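PDB 4J10: secreted protein ESXB from Bacillus anthracis, which is of unproven function but belongs to the WXG100 family of small helical-hairpin proteins, and is probably exported through an ESX-type (type VII) secretion system. Local coordinates for residues I7-P11 with E12-R16. Sequence-based numbering, arbitrary orientation.
Sequences IKITP and EELER
T10 turns its hydroxyl back to the first turn of helix 11-41, where the side chain of E12 crosses it at about a right angle, and so N-caps this first helix of the WXG100 hairpin. A chi1 of 64° tucks OG1 between the two backbone branches of T10, and there it accepts a hydrogen bond from E13 N at 3.0 Å. A short hydroxyl side chain suits this place, because first-turn N-H groups have no preceding turn to bond to. P11 follows at N1, where a proline's missing N-H costs nothing. The helical bonds then begin: L14 N gives to T10 O (3.0 Å) and E15 N to P11 O (2.9 Å). E12, bent at chi2, brings OE1 back for a weak bond from T10 OG1; its carboxylate, like that of E13, should suit the positive end of the helix dipole. On the inner side I9 CG2 packs on L14 CG at 3.9 Å; I9 also rests on F86 and L14 on I82 of helix 48-90, while Q45 and W46 of the second subunit pack against I9 and L14 respectively. I7 CG2 meets E13 OE2 at 3.3 Å, while E13 OE1 accepts from R16 NE and R16 NH2, each at 2.9 Å, in a side-on salt bridge, the nitrogens arriving from opposite faces of the carboxylate plane.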
ATOM      1  N   ILE A   7      23.544   7.565 -10.446  1.00 23.64           N
ATOM      2  CA  ILE A   7      22.771   8.630 -11.068  1.00 21.93           C
ATOM      3  C   ILE A   7      22.747   9.862 -10.173  1.00 22.29           C
ATOM      4  O   ILE A   7      22.336   9.798  -9.014  1.00 23.94           O
ATOM      5  CB  ILE A   7      21.324   8.188 -11.380  1.00 21.34           C
ATOM      6  CG1 ILE A   7      21.310   6.870 -12.159  1.00 22.75           C
ATOM      7  CG2 ILE A   7      20.570   9.303 -12.102  1.00 23.65           C
ATOM      8  CD1 ILE A   7      22.089   6.900 -13.460  1.00 23.89           C
ATOM      9  N   LYS A   8      23.189  10.994 -10.709  1.00 20.80           N
ATOM     10  CA  LYS A   8      23.236  12.223  -9.924  1.00 20.44           C
ATOM     11  C   LYS A   8      21.857  12.843  -9.763  1.00 20.61           C
ATOM     12  O   LYS A   8      21.032  12.811 -10.672  1.00 22.17           O
ATOM     13  CB  LYS A   8      24.192  13.233 -10.556  1.00 23.03           C
ATOM     14  CG  LYS A   8      25.662  12.829 -10.505  1.00 26.12           C
ATOM     15  CD  LYS A   8      26.547  13.887 -11.173  1.00 27.92           C
ATOM     16  CE  LYS A   8      27.996  13.445 -11.254  1.00 30.17           C
ATOM     17  NZ  LYS A   8      28.799  14.375 -12.092  1.00 42.64           N
ATOM     18  N   ILE A   9      21.607  13.398  -8.590  1.00 21.25           N
ATOM     19  CA  ILE A   9      20.319  14.024  -8.313  0.50 20.73           C
ATOM     20  C   ILE A   9      20.152  15.305  -9.137  1.00 21.35           C
ATOM     21  O   ILE A   9      21.072  16.114  -9.244  1.00 25.26           O
ATOM     22  CB  ILE A   9      20.157  14.305  -6.806  0.50 20.53           C
ATOM     23  CG1 ILE A   9      19.991  12.987  -6.050  0.50 19.74           C
ATOM     24  CG2 ILE A   9      18.959  15.217  -6.539  0.50 23.64           C
ATOM     25  CD1 ILE A   9      19.881  13.149  -4.550  0.50 19.05           C
ATOM     26  N   THR A  10      18.985  15.452  -9.754  1.00 21.29           N
ATOM     27  CA  THR A  10      18.610  16.644 -10.512  1.00 18.44           C
ATOM     28  C   THR A  10      17.141  16.901 -10.170  1.00 17.07           C
ATOM     29  O   THR A  10      16.478  16.027  -9.630  1.00 18.17           O
ATOM     30  CB  THR A  10      18.677  16.387 -12.017  1.00 17.77           C
ATOM     31  OG1 THR A  10      17.712  15.380 -12.349  1.00 19.51           O
ATOM     32  CG2 THR A  10      20.075  15.923 -12.436  1.00 19.15           C
ATOM     33  N   PRO A  11      16.604  18.082 -10.521  1.00 18.20           N
ATOM     34  CA  PRO A  11      15.167  18.283 -10.305  1.00 19.39           C
ATOM     35  C   PRO A  11      14.320  17.236 -11.026  1.00 20.03           C
ATOM     36  O   PRO A  11      13.308  16.787 -10.500  1.00 18.94           O
ATOM     37  CB  PRO A  11      14.918  19.675 -10.904  1.00 21.36           C
ATOM     38  CG  PRO A  11      16.233  20.358 -10.809  1.00 26.08           C
ATOM     39  CD  PRO A  11      17.254  19.292 -11.039  1.00 18.95           C
ATOM     40  N   GLU A  12      14.740  16.846 -12.221  1.00 20.92           N
ATOM     41  CA  GLU A  12      14.026  15.827 -12.982  1.00 18.66           C
ATOM     42  C   GLU A  12      14.014  14.489 -12.250  1.00 17.85           C
ATOM     43  O   GLU A  12      13.001  13.781 -12.251  1.00 18.19           O
ATOM     44  CB  GLU A  12      14.633  15.687 -14.380  1.00 21.65           C
ATOM     45  CG  GLU A  12      14.469  16.931 -15.254  1.00 26.42           C
ATOM     46  CD  GLU A  12      15.588  17.959 -15.080  1.00 33.07           C
ATOM     47  OE1 GLU A  12      16.429  17.808 -14.172  1.00 27.77           O
ATOM     48  OE2 GLU A  12      15.634  18.925 -15.872  1.00 44.78           O
ATOM     49  N   GLU A  13      15.133  14.127 -11.623  1.00 17.54           N
ATOM     50  CA  GLU A  13      15.175  12.862 -10.885  1.00 16.95           C
ATOM     51  C   GLU A  13      14.244  12.922  -9.672  1.00 16.08           C
ATOM     52  O   GLU A  13      13.527  11.965  -9.365  1.00 17.70           O
ATOM     53  CB  GLU A  13      16.593  12.517 -10.427  1.00 18.15           C
ATOM     54  CG  GLU A  13      17.523  12.037 -11.516  1.00 17.98           C
ATOM     55  CD  GLU A  13      17.091  10.733 -12.131  1.00 21.61           C
ATOM     56  OE1 GLU A  13      16.188  10.059 -11.579  1.00 23.39           O
ATOM     57  OE2 GLU A  13      17.657  10.372 -13.187  1.00 21.74           O
ATOM     58  N   LEU A  14      14.264  14.048  -8.968  1.00 17.28           N
ATOM     59  CA  LEU A  14      13.400  14.198  -7.812  1.00 17.87           C
ATOM     60  C   LEU A  14      11.930  14.168  -8.217  1.00 17.01           C
ATOM     61  O   LEU A  14      11.098  13.588  -7.519  1.00 17.88           O
ATOM     62  CB  LEU A  14      13.727  15.488  -7.067  1.00 19.90           C
ATOM     63  CG  LEU A  14      15.114  15.481  -6.426  1.00 19.29           C
ATOM     64  CD1 LEU A  14      15.470  16.842  -5.871  1.00 23.49           C
ATOM     65  CD2 LEU A  14      15.139  14.446  -5.311  1.00 27.05           C
ATOM     66  N   GLU A  15      11.619  14.781  -9.355  1.00 18.19           N
ATOM     67  CA  GLU A  15      10.240  14.769  -9.846  1.00 17.39           C
ATOM     68  C   GLU A  15       9.804  13.377 -10.301  1.00 16.59           C
ATOM     69  O   GLU A  15       8.646  13.003 -10.102  1.00 17.23           O
ATOM     70  CB  GLU A  15      10.055  15.815 -10.952  1.00 17.75           C
ATOM     71  CG  GLU A  15      10.096  17.235 -10.397  1.00 20.48           C
ATOM     72  CD  GLU A  15      10.203  18.299 -11.462  1.00 30.31           C
ATOM     73  OE1 GLU A  15      10.793  18.022 -12.531  1.00 28.88           O
ATOM     74  OE2 GLU A  15       9.716  19.432 -11.213  1.00 31.93           O
ATOM     75  N   ARG A  16      10.715  12.603 -10.887  1.00 16.59           N
ATOM     76  CA  ARG A  16      10.410  11.230 -11.284  1.00 14.25           C
ATOM     77  C   ARG A  16      10.029  10.404 -10.065  1.00 14.98           C
ATOM     78  O   ARG A  16       9.007   9.700 -10.046  1.00 15.84           O
ATOM     79  CB  ARG A  16      11.616  10.589 -11.993  1.00 16.55           C
ATOM     80  CG  ARG A  16      11.420   9.096 -12.302  1.00 17.18           C
ATOM     81  CD  ARG A  16      12.664   8.470 -12.917  1.00 18.60           C
ATOM     82  NE  ARG A  16      13.810   8.458 -12.010  1.00 18.88           N
ATOM     83  CZ  ARG A  16      14.007   7.565 -11.043  1.00 23.06           C
ATOM     84  NH1 ARG A  16      13.118   6.600 -10.825  1.00 22.54           N
ATOM     85  NH2 ARG A  16      15.085   7.656 -10.274  1.00 26.57           N
TER